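Local coordinates for USP37 protein (Homo sapiens, PDB 3U12) that probably removes ubiquitin from protein conjugates as a thiol-dependent deubiquitinase, of which this chain is the N-terminal pleckstrin homology domain, at residues L20-P25 / E109-F114; R27-Q32 / N95-I100; K37-S42 / Y58-I63; H71-V76 / A117-R122. All blocks are in the same frame, centred on the assembly; numbering follows the deposited sequence. Where two conformers were deposited one is given.

From the N terminus, the chain's first strand enters contact 1, whose partner is the C-terminal helix 84 residues on; the loop so closed spans nearly the whole sheet. Within it lies contact 2, which pairs strands 25-30 and 97-104, and within that again contact 3, a short local closure between strand 39-48 and the turn after strand 51-58. Contact 4 opens at H71 and ends at the last turn of helix 105-119 and the residues just after it, so it crosses both contact 1 and contact 2. Contacts 1 and 4 fix the helix to the sheet at two places, while contacts 3 and 4, about 25 Å apart between centres, lie on opposite sides of the chain's centre.

Contact 1: L20-P25 / E109-F114; sequences LKIHGP and EEMRLF
One face of the F114 ring is covered by L20, whose CD1 methyl stands almost squarely above the ring centre, 3.7 Å from the centroid and 9° off the ring normal, a CH-pi contact. CD2, the other methyl of L20, passes beside the base of the ring at F114 CB. This is the packing of the C-terminal helix of a pleckstrin homology fold, helix 105-119, against the start of the curled antiparallel sheet. F114 holds its CG anti to the backbone N (chi1 178°), which carries the ring off the helix to meet the leucine.

One turn back, selenomethionine M111 fills the space between L20 and I22. Its chain bends at chi2 and chi3 and brings the CE methyl up to the strand, 3.9 Å from I22 CG1 and 4.1 Å from L20 CB. CE also lies 3.8 Å from the carbonyl oxygen L20 O, so the methyl sits against backbone as well as side chains. I22 meets the same residue a second time, nearer the helix, where its CD1 touches M111 CG at 4.0 Å. No hydrogen bond crosses between the segments; the contact is made mainly by the methyl and ring carbons of L20, I22, M111 and F114.

The strand is itself held by backbone bonds from L20 to I45 and from I22 to F43 in strand 39-48, and I22 also packs on I100 and V103. At the outer margin of the contact, L20 CD2 comes within 4.1 Å of E110 OE2.

Contact 2: R27-Q32 / N95-I100; sequences RIRSMQ and NSFLSI
R27 and S99 exchange a pair of backbone hydrogen bonds, and R29 and F97 exchange another, so the two strands run antiparallel with an axis separation of 4.8 Å. The bonds around R29 are short and straight: R29 N to F97 O and F97 N to R29 O are both 2.8 Å, with donors in the carbonyl planes. At the other end, S99 N approaches R27 O nearly along the C=O direction, whereas R27 N is tilted 32° from the plane of the S99 carbonyl. Between them, I28 and L98 form a non-hydrogen-bonded pair, and I28 CA lies 3.4 Å from F97 O in a CA-H...O contact.

Among side chains, R29 and F97 share one face of the sheet. In one of two R29 conformers the chain bends at chi3 (52°) and places a guanidinium face over F97 CB, 3.5 Å from NH2, with guanidinium and ring planes 23° apart. R27 NH2 lies near the ring edge, 4.4 Å from F97 CD2.

The apolar contact is on the reverse face, where I28 and L98 lie side by side pointing the same way, I28 CG1 4.0 Å from L98 CG.

This pairing joins the two halves of the curled pleckstrin homology sheet. Strand 85-92 flanks strand 97-104, while I28 and L98 pack on F67 and V56 of strands 65-68 and 51-58, and W38 lies against R27 and S99.

Contact 3: K37-S42 / Y58-I63; sequences KWKEGS and YNTGGI. With SO4 (sulfate ion), chain E.
K39 NZ donates a hydrogen bond of 3.0 Å to T60 OG1, and the backbone N59 N donates a nearly straight one to E40 O, at 3.1 Å and 174° at the hydrogen. The same E40 O accepts a second hydrogen bond, from a water 2.8 Å away, which in turn accepts from T60 N, so carbonyl and turn are joined both directly and through solvent. A further water lies 2.6 Å from Y58 OH and gives a weak bond to K37 O.

The lysine chain reaches T60 by passing over the Y58 ring. Bends at chi3 and chi4 lay CE above the ring centre, 3.9 Å from the centroid in a CH-pi contact, while NZ makes a longer cation-pi contact over the same face. K39 CB touches the ring near CD1, and E40 O sits at the ring edge in its plane. An alanine at K39 would keep only the CB contact and is likely to uncover the middle of the ring face and leave T60 OG1 without its ammonium donor.

The segment 58-63 leaves strand 51-58 of the pleckstrin homology sheet in a type I beta turn from Y58 to G61, closed by G61 N to Y58 O. The sheet pairing reaches its end at the non-hydrogen-bonded pair G41 and Y58, where the two CA atoms approach to 4.1 Å.

Beyond it, E40 and N59 extend side by side in the same direction, their carboxylate and amide planes 59° apart, with E40 CG against N59 ND2. A sulfate, probably from the crystallisation liquor, accepts a bond from K37 N.

Contact 4: H71-V76 / A117-R122; sequences HNIKNV and AVHQNR. With SO4 (sulfate ion), chain C.
A sulfate ion, probably from the crystallisation liquor, bridges H71 and N121 through a single oxygen: H71 ND1 donates to O3 at 2.7 Å, in the imidazole plane at its edge, and N121 ND2 donates to the same O3 at 3.2 Å. N121, with positive phi, is the C-prime residue of a Schellman motif that ends the C-terminal helix of this pleckstrin homology fold, and Q93 also bonds the sulfate. The H71 ring and N121 amide are turned 47° apart. A water ties the same corner together, accepting from H71 N and donating to V118 O and to N121 OD1, both at a doubtfully short 2.5 Å.

Deeper in, I73 supplies the apolar part. Its CG1 lies anti to the carbonyl carbon (chi1 -65°) and carries CD1 to V118 CG1, 3.8 Å away, while its CG2 branch lies against H119 CB. I73 also packs on L115 and L90. Replacing I73 with alanine would probably open a gap beside V118 CG1 and lose the CG2 contact with H119, keeping only that of CB.

Strand 73-80 carries a classic beta bulge here, with K74 and N75 both facing T91, and K74 NZ turns to N95. I73 O, which accepts a hydrogen bond from Q93 NE2, lies at the edge of the H119 ring, 2.8 Å from ND1; H119 CE1 is 3.6 Å from K74 O.

Contact 1: L20-P25 / E109-F114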
# COMPACT_ATOMS: atom_id res chain seq x y z
N LEU A 20 -0.76 -4.69 10.55
CA LEU A 20 -1.34 -4.75 9.21
C LEU A 20 -0.18 -4.73 8.25
O LEU A 20 0.45 -3.68 8.07
CB LEU A 20 -2.25 -3.55 8.96
CG LEU A 20 -3.57 -3.50 9.72
CD1 LEU A 20 -3.77 -2.13 10.32
CD2 LEU A 20 -4.72 -3.84 8.79
N LYS A 21 0.10 -5.89 7.64
CA LYS A 21 1.23 -6.03 6.72
C LYS A 21 0.86 -7.02 5.65
O LYS A 21 0.37 -8.10 5.96
CB LYS A 21 2.46 -6.52 7.50
CG LYS A 21 3.76 -6.52 6.70
CD LYS A 21 4.87 -7.08 7.57
CE LYS A 21 6.23 -6.92 6.96
NZ LYS A 21 7.25 -7.59 7.80
N ILE A 22 1.05 -6.64 4.38
CA ILE A 22 0.72 -7.53 3.25
C ILE A 22 1.93 -7.63 2.34
O ILE A 22 2.69 -6.67 2.23
CB ILE A 22 -0.57 -7.11 2.51
CG1 ILE A 22 -0.52 -5.62 2.08
CG2 ILE A 22 -1.84 -7.43 3.38
CD1 ILE A 22 -1.57 -5.27 1.02
N HIS A 23 2.07 -8.77 1.66
CA HIS A 23 3.21 -9.14 0.83
C HIS A 23 2.87 -9.42 -0.63
O HIS A 23 1.81 -9.97 -0.91
CB HIS A 23 3.86 -10.40 1.43
CG HIS A 23 4.25 -10.25 2.87
ND1 HIS A 23 5.56 -9.98 3.24
CD2 HIS A 23 3.48 -10.32 3.99
CE1 HIS A 23 5.55 -9.89 4.56
NE2 HIS A 23 4.32 -10.08 5.06
N GLY A 24 3.81 -9.12 -1.53
CA GLY A 24 3.65 -9.40 -2.95
C GLY A 24 4.49 -8.50 -3.84
O GLY A 24 5.11 -7.57 -3.34
N PRO A 25 4.50 -8.74 -5.17
CA PRO A 25 5.22 -7.81 -6.06
C PRO A 25 4.63 -6.40 -5.92
O PRO A 25 3.41 -6.23 -5.86
CB PRO A 25 4.99 -8.41 -7.45
CG PRO A 25 4.58 -9.83 -7.21
CD PRO A 25 3.79 -9.78 -5.94
N GLU A 109 -8.47 -7.41 1.32
CA GLU A 109 -9.74 -6.82 1.74
C GLU A 109 -9.65 -6.17 3.12
O GLU A 109 -10.24 -5.11 3.33
CB GLU A 109 -10.84 -7.88 1.70
CG GLU A 109 -11.33 -8.15 0.30
CD GLU A 109 -12.41 -9.22 0.24
OE1 GLU A 109 -13.57 -8.90 0.58
OE2 GLU A 109 -12.08 -10.37 -0.14
N GLU A 110 -8.90 -6.79 4.04
CA GLU A 110 -8.67 -6.25 5.38
C GLU A 110 -7.89 -4.93 5.28
O GLU A 110 -8.25 -3.94 5.93
CB GLU A 110 -7.94 -7.28 6.25
CG GLU A 110 -7.70 -6.82 7.67
CD GLU A 110 -6.85 -7.71 8.56
OE1 GLU A 110 -6.35 -8.75 8.09
OE2 GLU A 110 -6.69 -7.35 9.75
N MSE A 111 -6.83 -4.90 4.43
CA MSE A 111 -6.03 -3.69 4.19
C MSE A 111 -6.90 -2.60 3.58
O MSE A 111 -6.82 -1.47 4.04
CB MSE A 111 -4.79 -3.98 3.33
CG MSE A 111 -3.90 -2.75 3.11
SE MSE A 111 -3.20 -1.99 4.76
CE MSE A 111 -1.56 -3.19 4.92
N ARG A 112 -7.72 -2.92 2.57
CA ARG A 112 -8.63 -1.95 1.93
C ARG A 112 -9.61 -1.35 2.96
O ARG A 112 -9.80 -0.13 2.97
CB ARG A 112 -9.43 -2.61 0.79
CG ARG A 112 -10.16 -1.60 -0.11
CD ARG A 112 -11.66 -1.54 0.15
NE ARG A 112 -12.38 -2.54 -0.63
CZ ARG A 112 -12.76 -3.72 -0.18
NH1 ARG A 112 -13.42 -4.57 -0.96
NH2 ARG A 112 -12.50 -4.08 1.08
N LEU A 113 -10.20 -2.20 3.83
CA LEU A 113 -11.12 -1.77 4.88
C LEU A 113 -10.41 -0.78 5.82
O LEU A 113 -10.93 0.30 6.06
CB LEU A 113 -11.64 -2.99 5.66
CG LEU A 113 -12.67 -2.76 6.74
CD1 LEU A 113 -13.90 -2.13 6.18
CD2 LEU A 113 -13.07 -4.07 7.37
N PHE A 114 -9.16 -1.10 6.22
CA PHE A 114 -8.38 -0.22 7.06
C PHE A 114 -8.08 1.10 6.35
O PHE A 114 -8.21 2.18 6.95
CB PHE A 114 -7.08 -0.90 7.55
CG PHE A 114 -6.24 0.02 8.40
CD1 PHE A 114 -6.55 0.25 9.73
CD2 PHE A 114 -5.15 0.70 7.85
CE1 PHE A 114 -5.78 1.12 10.51
CE2 PHE A 114 -4.38 1.57 8.63
CZ PHE A 114 -4.72 1.79 9.95

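Contact 2: R27-Q32 / N95-I100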
# COMPACT_ATOMS: atom_id res chain seq x y z
N ARG A 27 4.85 -2.19 -7.24
CA ARG A 27 5.20 -1.22 -8.26
C ARG A 27 4.71 0.13 -7.74
O ARG A 27 3.58 0.22 -7.26
CB ARG A 27 4.50 -1.55 -9.59
CG ARG A 27 5.39 -1.39 -10.80
CD ARG A 27 4.58 -1.18 -12.06
NE ARG A 27 4.22 0.22 -12.24
CZ ARG A 27 2.97 0.67 -12.35
NH1 ARG A 27 1.95 -0.17 -12.34
NH2 ARG A 27 2.74 1.97 -12.50
N ILE A 28 5.55 1.16 -7.81
CA ILE A 28 5.16 2.49 -7.32
C ILE A 28 5.44 3.56 -8.39
O ILE A 28 6.42 3.46 -9.13
CB ILE A 28 5.91 2.80 -5.97
CG1 ILE A 28 5.49 1.80 -4.85
CG2 ILE A 28 5.67 4.26 -5.49
CD1 ILE A 28 6.39 1.82 -3.69
N ARG A 29 4.57 4.57 -8.45
CA ARG A 29 4.73 5.73 -9.31
C ARG A 29 4.63 6.93 -8.36
O ARG A 29 3.56 7.19 -7.80
CB ARG A 29 3.66 5.75 -10.43
CG ARG A 29 3.62 7.03 -11.26
CD ARG A 29 2.73 6.92 -12.51
NE ARG A 29 1.38 6.43 -12.22
CZ ARG A 29 0.36 7.19 -11.84
NH1 ARG A 29 0.52 8.50 -11.67
NH2 ARG A 29 -0.83 6.65 -11.61
N SER A 30 5.77 7.59 -8.09
CA SER A 30 5.83 8.75 -7.19
C SER A 30 7.03 9.60 -7.49
O SER A 30 7.98 9.16 -8.15
CB SER A 30 5.85 8.31 -5.71
OG SER A 30 7.09 7.71 -5.38
N MSE A 31 7.00 10.84 -7.00
CA MSE A 31 8.09 11.80 -7.11
C MSE A 31 9.34 11.24 -6.40
O MSE A 31 10.45 11.35 -6.94
CB MSE A 31 7.66 13.12 -6.46
CG MSE A 31 6.73 13.95 -7.33
SE MSE A 31 7.67 14.66 -8.88
CE MSE A 31 8.45 16.31 -8.10
N GLN A 32 9.17 10.62 -5.18
CA GLN A 32 10.32 10.11 -4.42
C GLN A 32 10.88 8.79 -4.98
O GLN A 32 12.03 8.46 -4.70
CB GLN A 32 10.02 10.00 -2.91
CG GLN A 32 9.10 8.84 -2.48
CD GLN A 32 9.12 8.59 -0.97
OE1 GLN A 32 10.12 8.81 -0.28
NE2 GLN A 32 8.00 8.14 -0.43
N ASN A 95 -0.89 12.31 -5.62
CA ASN A 95 -0.92 11.54 -6.88
C ASN A 95 0.03 10.35 -6.91
O ASN A 95 0.11 9.68 -7.94
CB ASN A 95 -0.72 12.45 -8.12
CG ASN A 95 -1.89 13.37 -8.35
OD1 ASN A 95 -3.05 12.98 -8.21
ND2 ASN A 95 -1.61 14.61 -8.72
N SER A 96 0.72 10.05 -5.78
CA SER A 96 1.54 8.85 -5.68
C SER A 96 0.59 7.64 -5.88
O SER A 96 -0.56 7.66 -5.41
CB SER A 96 2.18 8.73 -4.30
OG SER A 96 2.93 9.88 -3.96
N PHE A 97 1.04 6.66 -6.66
CA PHE A 97 0.27 5.46 -6.96
C PHE A 97 1.09 4.26 -6.52
O PHE A 97 2.21 4.07 -7.01
CB PHE A 97 -0.00 5.38 -8.46
CG PHE A 97 -0.91 4.25 -8.88
CD1 PHE A 97 -2.24 4.22 -8.49
CD2 PHE A 97 -0.43 3.22 -9.69
CE1 PHE A 97 -3.07 3.17 -8.89
CE2 PHE A 97 -1.27 2.19 -10.11
CZ PHE A 97 -2.59 2.17 -9.72
N LEU A 98 0.55 3.49 -5.58
CA LEU A 98 1.20 2.31 -5.02
C LEU A 98 0.39 1.08 -5.35
O LEU A 98 -0.80 1.02 -5.03
CB LEU A 98 1.34 2.42 -3.49
CG LEU A 98 2.35 3.46 -2.96
CD1 LEU A 98 1.75 4.86 -2.95
CD2 LEU A 98 2.74 3.14 -1.55
N SER A 99 1.04 0.10 -5.96
CA SER A 99 0.40 -1.16 -6.31
C SER A 99 1.09 -2.35 -5.67
O SER A 99 2.31 -2.38 -5.55
CB SER A 99 0.34 -1.33 -7.82
OG SER A 99 -0.55 -0.37 -8.35
N ILE A 100 0.28 -3.32 -5.24
CA ILE A 100 0.78 -4.56 -4.64
C ILE A 100 -0.07 -5.68 -5.23
O ILE A 100 -1.30 -5.59 -5.23
CB ILE A 100 0.87 -4.54 -3.09
CG1 ILE A 100 1.58 -5.84 -2.57
CG2 ILE A 100 -0.50 -4.32 -2.44
CD1 ILE A 100 2.07 -5.81 -1.09

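Contact 3: K37-S42 / Y58-I63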
# COMPACT_ATOMS: atom_id res chain seq x y z
N LYS A 37 10.00 -0.78 -11.19
CA LYS A 37 9.60 -2.04 -11.82
C LYS A 37 8.92 -2.86 -10.71
O LYS A 37 8.98 -2.46 -9.54
CB LYS A 37 10.83 -2.79 -12.37
CG LYS A 37 11.05 -2.57 -13.86
N TRP A 38 8.26 -3.98 -11.04
CA TRP A 38 7.64 -4.84 -10.03
C TRP A 38 8.74 -5.46 -9.16
O TRP A 38 9.68 -6.04 -9.69
CB TRP A 38 6.79 -5.93 -10.68
CG TRP A 38 5.49 -5.45 -11.24
CD1 TRP A 38 5.18 -5.27 -12.56
CD2 TRP A 38 4.30 -5.14 -10.50
NE1 TRP A 38 3.86 -4.89 -12.68
CE2 TRP A 38 3.30 -4.79 -11.43
CE3 TRP A 38 3.97 -5.17 -9.13
CZ2 TRP A 38 2.01 -4.40 -11.04
CZ3 TRP A 38 2.69 -4.79 -8.75
CH2 TRP A 38 1.73 -4.41 -9.70
N LYS A 39 8.65 -5.26 -7.84
CA LYS A 39 9.65 -5.78 -6.91
C LYS A 39 8.96 -6.41 -5.72
O LYS A 39 8.13 -5.75 -5.08
CB LYS A 39 10.59 -4.66 -6.40
CG LYS A 39 11.50 -4.04 -7.44
CD LYS A 39 12.24 -2.79 -6.91
CE LYS A 39 13.17 -3.02 -5.74
NZ LYS A 39 14.04 -4.22 -5.91
N GLU A 40 9.34 -7.64 -5.38
CA GLU A 40 8.78 -8.37 -4.24
C GLU A 40 9.03 -7.61 -2.94
O GLU A 40 10.15 -7.15 -2.68
CB GLU A 40 9.43 -9.76 -4.17
CG GLU A 40 8.72 -10.72 -3.23
CD GLU A 40 7.29 -11.09 -3.59
OE1 GLU A 40 6.48 -11.26 -2.65
OE2 GLU A 40 6.98 -11.22 -4.80
N GLY A 41 7.99 -7.49 -2.11
CA GLY A 41 8.14 -6.81 -0.83
C GLY A 41 6.88 -6.78 -0.00
O GLY A 41 6.03 -7.64 -0.15
N SER A 42 6.75 -5.78 0.87
CA SER A 42 5.58 -5.67 1.71
C SER A 42 5.18 -4.22 1.95
O SER A 42 6.02 -3.32 1.83
CB SER A 42 5.84 -6.39 3.04
OG SER A 42 6.77 -5.65 3.82
N TYR A 58 11.38 -3.80 0.69
CA TYR A 58 11.67 -4.70 -0.41
C TYR A 58 12.50 -5.85 0.10
O TYR A 58 13.32 -5.66 1.00
CB TYR A 58 12.40 -3.99 -1.55
CG TYR A 58 11.56 -2.94 -2.24
CD1 TYR A 58 10.37 -3.28 -2.89
CD2 TYR A 58 11.98 -1.61 -2.30
CE1 TYR A 58 9.59 -2.32 -3.52
CE2 TYR A 58 11.21 -0.64 -2.94
CZ TYR A 58 10.03 -1.01 -3.58
OH TYR A 58 9.26 -0.05 -4.19
N ASN A 59 12.28 -7.05 -0.46
CA ASN A 59 13.05 -8.25 -0.13
C ASN A 59 14.54 -8.03 -0.39
O ASN A 59 15.33 -8.47 0.43
CB ASN A 59 12.58 -9.47 -0.93
CG ASN A 59 11.28 -10.07 -0.46
OD1 ASN A 59 10.49 -9.46 0.27
ND2 ASN A 59 11.03 -11.28 -0.91
N THR A 60 14.92 -7.33 -1.49
CA THR A 60 16.32 -7.06 -1.86
C THR A 60 17.04 -6.14 -0.85
O THR A 60 18.26 -6.09 -0.86
CB THR A 60 16.45 -6.50 -3.29
OG1 THR A 60 15.41 -5.57 -3.55
CG2 THR A 60 16.45 -7.59 -4.35
N GLY A 61 16.29 -5.43 -0.01
CA GLY A 61 16.89 -4.56 1.00
C GLY A 61 16.77 -3.08 0.68
O GLY A 61 15.82 -2.65 0.02
N GLY A 62 17.76 -2.31 1.14
CA GLY A 62 17.77 -0.86 1.00
C GLY A 62 16.98 -0.19 2.12
O GLY A 62 16.33 -0.87 2.91
N ILE A 63 17.03 1.15 2.20
CA ILE A 63 16.28 1.89 3.22
C ILE A 63 14.79 1.95 2.82
O ILE A 63 14.47 2.49 1.75
CB ILE A 63 16.87 3.31 3.46
CG1 ILE A 63 18.32 3.20 4.02
CG2 ILE A 63 15.97 4.11 4.45
CD1 ILE A 63 19.23 4.37 3.65
S SO4 E . 13.47 0.64 -9.92
O1 SO4 E . 13.60 1.19 -11.29
O2 SO4 E . 13.10 1.71 -8.99
O3 SO4 E . 12.46 -0.43 -9.92
O4 SO4 E . 14.76 0.06 -9.50
O HOH W 1 8.58 -1.07 -6.53
O HOH W 2 12.74 -7.37 -3.65

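Contact 4: H71-V76 / A117-R122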
# COMPACT_ATOMS: atom_id res chain seq x y z
N HIS A 71 -5.04 11.92 6.18
CA HIS A 71 -5.40 13.09 5.36
C HIS A 71 -4.61 13.08 4.03
O HIS A 71 -4.25 14.16 3.55
CB HIS A 71 -5.11 14.43 6.12
CG HIS A 71 -5.82 14.55 7.43
ND1 HIS A 71 -7.19 14.74 7.50
CD2 HIS A 71 -5.32 14.50 8.69
CE1 HIS A 71 -7.48 14.80 8.79
NE2 HIS A 71 -6.39 14.66 9.54
N ASN A 72 -4.29 11.88 3.48
CA ASN A 72 -3.48 11.76 2.26
C ASN A 72 -3.94 10.64 1.32
O ASN A 72 -3.29 10.39 0.31
CB ASN A 72 -1.98 11.61 2.61
CG ASN A 72 -1.03 11.92 1.47
OD1 ASN A 72 -1.30 12.78 0.63
ND2 ASN A 72 0.11 11.24 1.39
N ILE A 73 -5.07 9.99 1.60
CA ILE A 73 -5.59 8.93 0.74
C ILE A 73 -6.61 9.54 -0.22
O ILE A 73 -7.52 10.26 0.21
CB ILE A 73 -6.22 7.75 1.54
CG1 ILE A 73 -5.16 7.01 2.39
CG2 ILE A 73 -6.95 6.76 0.61
CD1 ILE A 73 -5.81 5.93 3.38
N LYS A 74 -6.44 9.25 -1.52
CA LYS A 74 -7.34 9.72 -2.57
C LYS A 74 -8.32 8.59 -2.87
O LYS A 74 -9.53 8.79 -2.75
CB LYS A 74 -6.56 10.14 -3.82
CG LYS A 74 -7.40 11.03 -4.76
CD LYS A 74 -6.87 11.04 -6.18
CE LYS A 74 -5.93 12.18 -6.46
NZ LYS A 74 -5.72 12.36 -7.92
N ASN A 75 -7.80 7.40 -3.23
CA ASN A 75 -8.66 6.23 -3.52
C ASN A 75 -7.92 4.91 -3.33
O ASN A 75 -6.67 4.85 -3.28
CB ASN A 75 -9.33 6.32 -4.90
CG ASN A 75 -8.41 6.51 -6.08
OD1 ASN A 75 -7.62 5.63 -6.43
ND2 ASN A 75 -8.58 7.62 -6.78
N VAL A 76 -8.70 3.85 -3.12
CA VAL A 76 -8.23 2.48 -2.94
C VAL A 76 -9.09 1.56 -3.80
O VAL A 76 -10.32 1.56 -3.68
CB VAL A 76 -8.17 1.98 -1.46
CG1 VAL A 76 -7.33 0.71 -1.36
CG2 VAL A 76 -7.62 3.04 -0.52
N ALA A 117 -11.18 3.28 6.24
CA ALA A 117 -11.40 3.89 7.56
C ALA A 117 -10.43 5.10 7.81
O ALA A 117 -10.87 6.14 8.29
CB ALA A 117 -11.25 2.84 8.65
N VAL A 118 -9.15 5.00 7.40
CA VAL A 118 -8.17 6.10 7.52
C VAL A 118 -8.63 7.28 6.64
O VAL A 118 -8.66 8.43 7.09
CB VAL A 118 -6.75 5.64 7.11
CG1 VAL A 118 -5.77 6.82 7.04
CG2 VAL A 118 -6.24 4.58 8.08
N HIS A 119 -9.02 6.97 5.38
CA HIS A 119 -9.49 7.94 4.40
C HIS A 119 -10.69 8.73 4.95
O HIS A 119 -10.78 9.94 4.71
CB HIS A 119 -9.83 7.21 3.09
CG HIS A 119 -10.40 8.07 2.01
ND1 HIS A 119 -9.73 9.18 1.53
CD2 HIS A 119 -11.56 7.94 1.32
CE1 HIS A 119 -10.51 9.70 0.59
NE2 HIS A 119 -11.61 8.98 0.42
N GLN A 120 -11.55 8.06 5.75
CA GLN A 120 -12.72 8.65 6.39
C GLN A 120 -12.42 9.25 7.78
O GLN A 120 -13.35 9.60 8.50
CB GLN A 120 -13.84 7.61 6.48
CG GLN A 120 -14.46 7.28 5.14
CD GLN A 120 -15.60 6.32 5.30
OE1 GLN A 120 -16.49 6.51 6.13
NE2 GLN A 120 -15.62 5.29 4.49
N ASN A 121 -11.11 9.39 8.14
CA ASN A 121 -10.62 10.00 9.39
C ASN A 121 -11.14 9.26 10.65
O ASN A 121 -11.75 9.86 11.54
CB ASN A 121 -10.93 11.52 9.43
CG ASN A 121 -10.36 12.30 8.25
OD1 ASN A 121 -9.26 12.04 7.76
ND2 ASN A 121 -11.08 13.30 7.77
N ARG A 122 -10.89 7.93 10.71
CA ARG A 122 -11.30 7.05 11.81
C ARG A 122 -10.08 6.30 12.35
O ARG A 122 -10.17 5.58 13.35
CB ARG A 122 -12.36 6.04 11.31
CG ARG A 122 -13.69 6.67 10.91
CD ARG A 122 -14.69 5.61 10.49
NE ARG A 122 -15.14 4.82 11.63
CZ ARG A 122 -16.18 5.13 12.40
NH1 ARG A 122 -16.91 6.21 12.15
NH2 ARG A 122 -16.50 4.36 13.44
S SO4 C . -8.91 14.93 4.28
O1 SO4 C . -10.18 15.64 4.10
O2 SO4 C . -7.81 15.90 4.37
O3 SO4 C . -8.97 14.14 5.52
O4 SO4 C . -8.68 14.03 3.14
O HOH W 3 -7.29 10.58 7.10